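Local coordinates for HTH-type transcriptional regulator LysG (Mycobacterium tuberculosis, PDB 3ISP), which binds DNA as a homodimeric LysR-family transcription factor, probably activating expression of the exporter LysE and repressing its own, at residues M163-A169 against G236-E242. Residues are numbered along the deposited sequence; the frame is centred on the assembly and turned at random.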
ATOM      1  N   MET A 163     -22.890 -19.829   1.731  1.00 53.32           N
ATOM      2  CA  MET A 163     -23.330 -19.521   0.362  1.00 57.74           C
ATOM      3  C   MET A 163     -22.625 -20.495  -0.575  1.00 49.93           C
ATOM      4  O   MET A 163     -21.421 -20.699  -0.454  1.00 52.90           O
ATOM      5  CB  MET A 163     -22.991 -18.057   0.007  1.00 51.31           C
ATOM      6  CG  MET A 163     -23.192 -17.653  -1.458  1.00 48.98           C
ATOM      7  SD  MET A 163     -23.207 -15.861  -1.731  1.00 39.43           S
ATOM      8  CE  MET A 163     -21.820 -15.399  -0.726  1.00 52.26           C
ATOM      9  N   ARG A 164     -23.360 -21.132  -1.477  1.00 45.29           N
ATOM     10  CA  ARG A 164     -22.705 -22.034  -2.424  1.00 52.26           C
ATOM     11  C   ARG A 164     -22.343 -21.347  -3.741  1.00 55.77           C
ATOM     12  O   ARG A 164     -23.135 -20.577  -4.291  1.00 54.56           O
ATOM     13  CB  ARG A 164     -23.547 -23.274  -2.712  1.00 52.83           C
ATOM     14  CG  ARG A 164     -22.891 -24.178  -3.733  1.00 55.19           C
ATOM     15  CD  ARG A 164     -23.383 -25.605  -3.634  1.00 59.30           C
ATOM     16  NE  ARG A 164     -23.172 -26.158  -2.307  1.00 63.76           N
ATOM     17  CZ  ARG A 164     -23.901 -27.135  -1.785  1.00 61.37           C
ATOM     18  NH1 ARG A 164     -24.891 -27.664  -2.480  1.00 57.14           N
ATOM     19  NH2 ARG A 164     -23.647 -27.570  -0.560  1.00 59.41           N
ATOM     20  N   TYR A 165     -21.148 -21.641  -4.243  1.00 54.04           N
ATOM     21  CA  TYR A 165     -20.668 -21.075  -5.501  1.00 54.94           C
ATOM     22  C   TYR A 165     -20.467 -22.147  -6.576  1.00 55.64           C
ATOM     23  O   TYR A 165     -19.668 -23.067  -6.390  1.00 58.74           O
ATOM     24  CB  TYR A 165     -19.350 -20.336  -5.275  1.00 57.00           C
ATOM     25  CG  TYR A 165     -19.502 -18.994  -4.608  1.00 57.29           C
ATOM     26  CD1 TYR A 165     -19.661 -17.845  -5.359  1.00 51.21           C
ATOM     27  CD2 TYR A 165     -19.469 -18.875  -3.224  1.00 55.76           C
ATOM     28  CE1 TYR A 165     -19.796 -16.619  -4.762  1.00 53.86           C
ATOM     29  CE2 TYR A 165     -19.609 -17.649  -2.617  1.00 53.43           C
ATOM     30  CZ  TYR A 165     -19.774 -16.523  -3.389  1.00 54.95           C
ATOM     31  OH  TYR A 165     -19.920 -15.290  -2.796  1.00 59.42           O
ATOM     32  N   LEU A 166     -21.181 -22.013  -7.698  1.00 54.74           N
ATOM     33  CA  LEU A 166     -21.074 -22.944  -8.831  1.00 53.49           C
ATOM     34  C   LEU A 166     -20.161 -22.371  -9.892  1.00 53.17           C
ATOM     35  O   LEU A 166     -20.308 -21.212 -10.257  1.00 55.61           O
ATOM     36  CB  LEU A 166     -22.450 -23.184  -9.446  1.00 45.21           C
ATOM     37  CG  LEU A 166     -23.480 -23.578  -8.392  1.00 53.46           C
ATOM     38  CD1 LEU A 166     -24.878 -23.750  -8.965  1.00 46.43           C
ATOM     39  CD2 LEU A 166     -23.009 -24.851  -7.723  1.00 56.54           C
ATOM     40  N   PRO A 167     -19.220 -23.177 -10.401  1.00 52.19           N
ATOM     41  CA  PRO A 167     -18.342 -22.735 -11.494  1.00 56.53           C
ATOM     42  C   PRO A 167     -19.110 -22.785 -12.810  1.00 57.50           C
ATOM     43  O   PRO A 167     -19.449 -23.883 -13.250  1.00 57.03           O
ATOM     44  CB  PRO A 167     -17.239 -23.797 -11.525  1.00 53.83           C
ATOM     45  CG  PRO A 167     -17.593 -24.799 -10.440  1.00 59.68           C
ATOM     46  CD  PRO A 167     -19.032 -24.595 -10.089  1.00 53.09           C
ATOM     47  N   VAL A 168     -19.390 -21.639 -13.424  1.00 50.65           N
ATOM     48  CA  VAL A 168     -20.270 -21.641 -14.580  1.00 55.45           C
ATOM     49  C   VAL A 168     -19.754 -20.865 -15.794  1.00 58.82           C
ATOM     50  O   VAL A 168     -18.705 -20.214 -15.738  1.00 58.60           O
ATOM     51  CB  VAL A 168     -21.692 -21.162 -14.217  1.00 54.84           C
ATOM     52  CG1 VAL A 168     -22.416 -22.215 -13.436  1.00 47.94           C
ATOM     53  CG2 VAL A 168     -21.627 -19.869 -13.443  1.00 56.31           C
ATOM     54  N   ALA A 169     -20.505 -20.975 -16.890  1.00 54.20           N
ATOM     55  CA  ALA A 169     -20.201 -20.325 -18.158  1.00 53.05           C
ATOM     56  C   ALA A 169     -21.355 -20.578 -19.108  1.00 56.38           C
ATOM     57  O   ALA A 169     -22.224 -21.402 -18.831  1.00 58.19           O
ATOM     58  CB  ALA A 169     -18.911 -20.863 -18.754  1.00 53.54           C
ATOM     59  N   GLY A 236     -15.566 -15.950 -20.249  1.00 51.57           N
ATOM     60  CA  GLY A 236     -14.857 -16.903 -19.415  1.00 55.29           C
ATOM     61  C   GLY A 236     -15.764 -17.598 -18.425  1.00 52.40           C
ATOM     62  O   GLY A 236     -16.945 -17.272 -18.344  1.00 54.32           O
ATOM     63  N   TRP A 237     -15.221 -18.561 -17.683  1.00 52.75           N
ATOM     64  CA  TRP A 237     -15.968 -19.202 -16.592  1.00 57.03           C
ATOM     65  C   TRP A 237     -15.640 -18.495 -15.274  1.00 55.95           C
ATOM     66  O   TRP A 237     -14.564 -17.898 -15.132  1.00 52.40           O
ATOM     67  CB  TRP A 237     -15.657 -20.711 -16.484  1.00 54.11           C
ATOM     68  CG  TRP A 237     -14.247 -21.011 -16.023  1.00 50.06           C
ATOM     69  CD1 TRP A 237     -13.137 -21.106 -16.803  1.00 54.77           C
ATOM     70  CD2 TRP A 237     -13.809 -21.230 -14.681  1.00 52.12           C
ATOM     71  NE1 TRP A 237     -12.030 -21.373 -16.032  1.00 53.86           N
ATOM     72  CE2 TRP A 237     -12.421 -21.456 -14.724  1.00 54.67           C
ATOM     73  CE3 TRP A 237     -14.453 -21.251 -13.443  1.00 56.35           C
ATOM     74  CZ2 TRP A 237     -11.669 -21.707 -13.577  1.00 57.44           C
ATOM     75  CZ3 TRP A 237     -13.699 -21.502 -12.310  1.00 54.32           C
ATOM     76  CH2 TRP A 237     -12.323 -21.720 -12.387  1.00 50.17           C
ATOM     77  N   GLY A 238     -16.570 -18.565 -14.324  1.00 51.39           N
ATOM     78  CA  GLY A 238     -16.407 -17.929 -13.028  1.00 52.39           C
ATOM     79  C   GLY A 238     -17.329 -18.486 -11.955  1.00 53.42           C
ATOM     80  O   GLY A 238     -18.312 -19.159 -12.259  1.00 54.94           O
ATOM     81  N   MET A 239     -17.018 -18.207 -10.693  1.00 51.30           N
ATOM     82  CA  MET A 239     -17.838 -18.696  -9.592  1.00 53.73           C
ATOM     83  C   MET A 239     -19.020 -17.764  -9.281  1.00 50.09           C
ATOM     84  O   MET A 239     -18.848 -16.566  -9.025  1.00 52.15           O
ATOM     85  CB  MET A 239     -16.976 -18.907  -8.351  1.00 53.65           C
ATOM     86  CG  MET A 239     -15.653 -19.596  -8.611  1.00 53.47           C
ATOM     87  SD  MET A 239     -15.785 -21.362  -8.883  1.00 44.93           S
ATOM     88  CE  MET A 239     -17.281 -21.789  -8.024  1.00 47.44           C
ATOM     89  N   PHE A 240     -20.218 -18.333  -9.283  1.00 46.66           N
ATOM     90  CA  PHE A 240     -21.446 -17.573  -9.088  1.00 48.15           C
ATOM     91  C   PHE A 240     -22.254 -18.065  -7.901  1.00 47.42           C
ATOM     92  O   PHE A 240     -22.469 -19.263  -7.737  1.00 46.05           O
ATOM     93  CB  PHE A 240     -22.331 -17.695 -10.331  1.00 51.75           C
ATOM     94  CG  PHE A 240     -21.998 -16.717 -11.424  1.00 50.10           C
ATOM     95  CD1 PHE A 240     -22.827 -15.642 -11.681  1.00 49.84           C
ATOM     96  CD2 PHE A 240     -20.873 -16.884 -12.205  1.00 49.64           C
ATOM     97  CE1 PHE A 240     -22.533 -14.740 -12.698  1.00 56.85           C
ATOM     98  CE2 PHE A 240     -20.583 -15.990 -13.225  1.00 55.45           C
ATOM     99  CZ  PHE A 240     -21.415 -14.915 -13.470  1.00 51.30           C
ATOM    100  N   PRO A 241     -22.735 -17.135  -7.074  1.00 50.44           N
ATOM    101  CA  PRO A 241     -23.663 -17.568  -6.031  1.00 47.82           C
ATOM    102  C   PRO A 241     -24.753 -18.372  -6.703  1.00 49.37           C
ATOM    103  O   PRO A 241     -25.309 -17.906  -7.686  1.00 49.54           O
ATOM    104  CB  PRO A 241     -24.235 -16.253  -5.504  1.00 40.19           C
ATOM    105  CG  PRO A 241     -23.173 -15.262  -5.771  1.00 47.40           C
ATOM    106  CD  PRO A 241     -22.534 -15.680  -7.074  1.00 50.89           C
ATOM    107  N   GLU A 242     -25.042 -19.562  -6.197  1.00 50.21           N
ATOM    108  CA  GLU A 242     -26.062 -20.394  -6.810  1.00 50.01           C
ATOM    109  C   GLU A 242     -27.391 -19.687  -7.013  1.00 47.11           C
ATOM    110  O   GLU A 242     -28.022 -19.884  -8.037  1.00 56.23           O
ATOM    111  CB  GLU A 242     -26.274 -21.692  -6.042  1.00 52.62           C
ATOM    112  CG  GLU A 242     -27.332 -22.566  -6.659  1.00 51.69           C
ATOM    113  CD  GLU A 242     -27.714 -23.721  -5.772  1.00 56.07           C
ATOM    114  OE1 GLU A 242     -26.802 -24.464  -5.358  1.00 54.88           O
ATOM    115  OE2 GLU A 242     -28.924 -23.886  -5.496  1.00 58.17           O
TER
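Antiparallel pairing between Tyr165-Val168 and Gly238-Pro241 adds an outer strand to the mixed sheet of the LysR substrate-binding domain, whose fold is that of periplasmic binding proteins. Leu166 and Phe240 form a hydrogen-bonded pair, each N reaching the other's O at 3.0 Å, and Val168 and Gly238 form a second. One further backbone bond follows where the strand turns into a helix: Glu242 N, just past the N-cap Pro241, donates to Arg164 O at 2.9 Å. On one face, Met239 lies between Tyr165 and Pro167. Its chain bends at chi2 (-76°) and again at chi3, bringing CE 3.7 Å from Tyr165 CB and 3.9 Å from Pro167 CG. Beside it, Tyr165 sets CE1 3.7 Å from Pro241 CD. On the other face, Val168 CG2 meets the Phe240 ring at CD2, the two side chains at roughly a right angle. Leu166, also on this face, reaches the start of the helix, its CD1 3.6 Å from Glu242 CG. Arg164 runs alongside Glu242, but its NE forms a salt bridge with Asp263, and Tyr165 OH is hydrogen-bonded to Asp104 OD2. Helix 201-210 covers the Tyr165, Pro167 and Met239 face, helix 224-232 packs on Phe240, and strand 255-271 pairs with the other edge of strand 155-169.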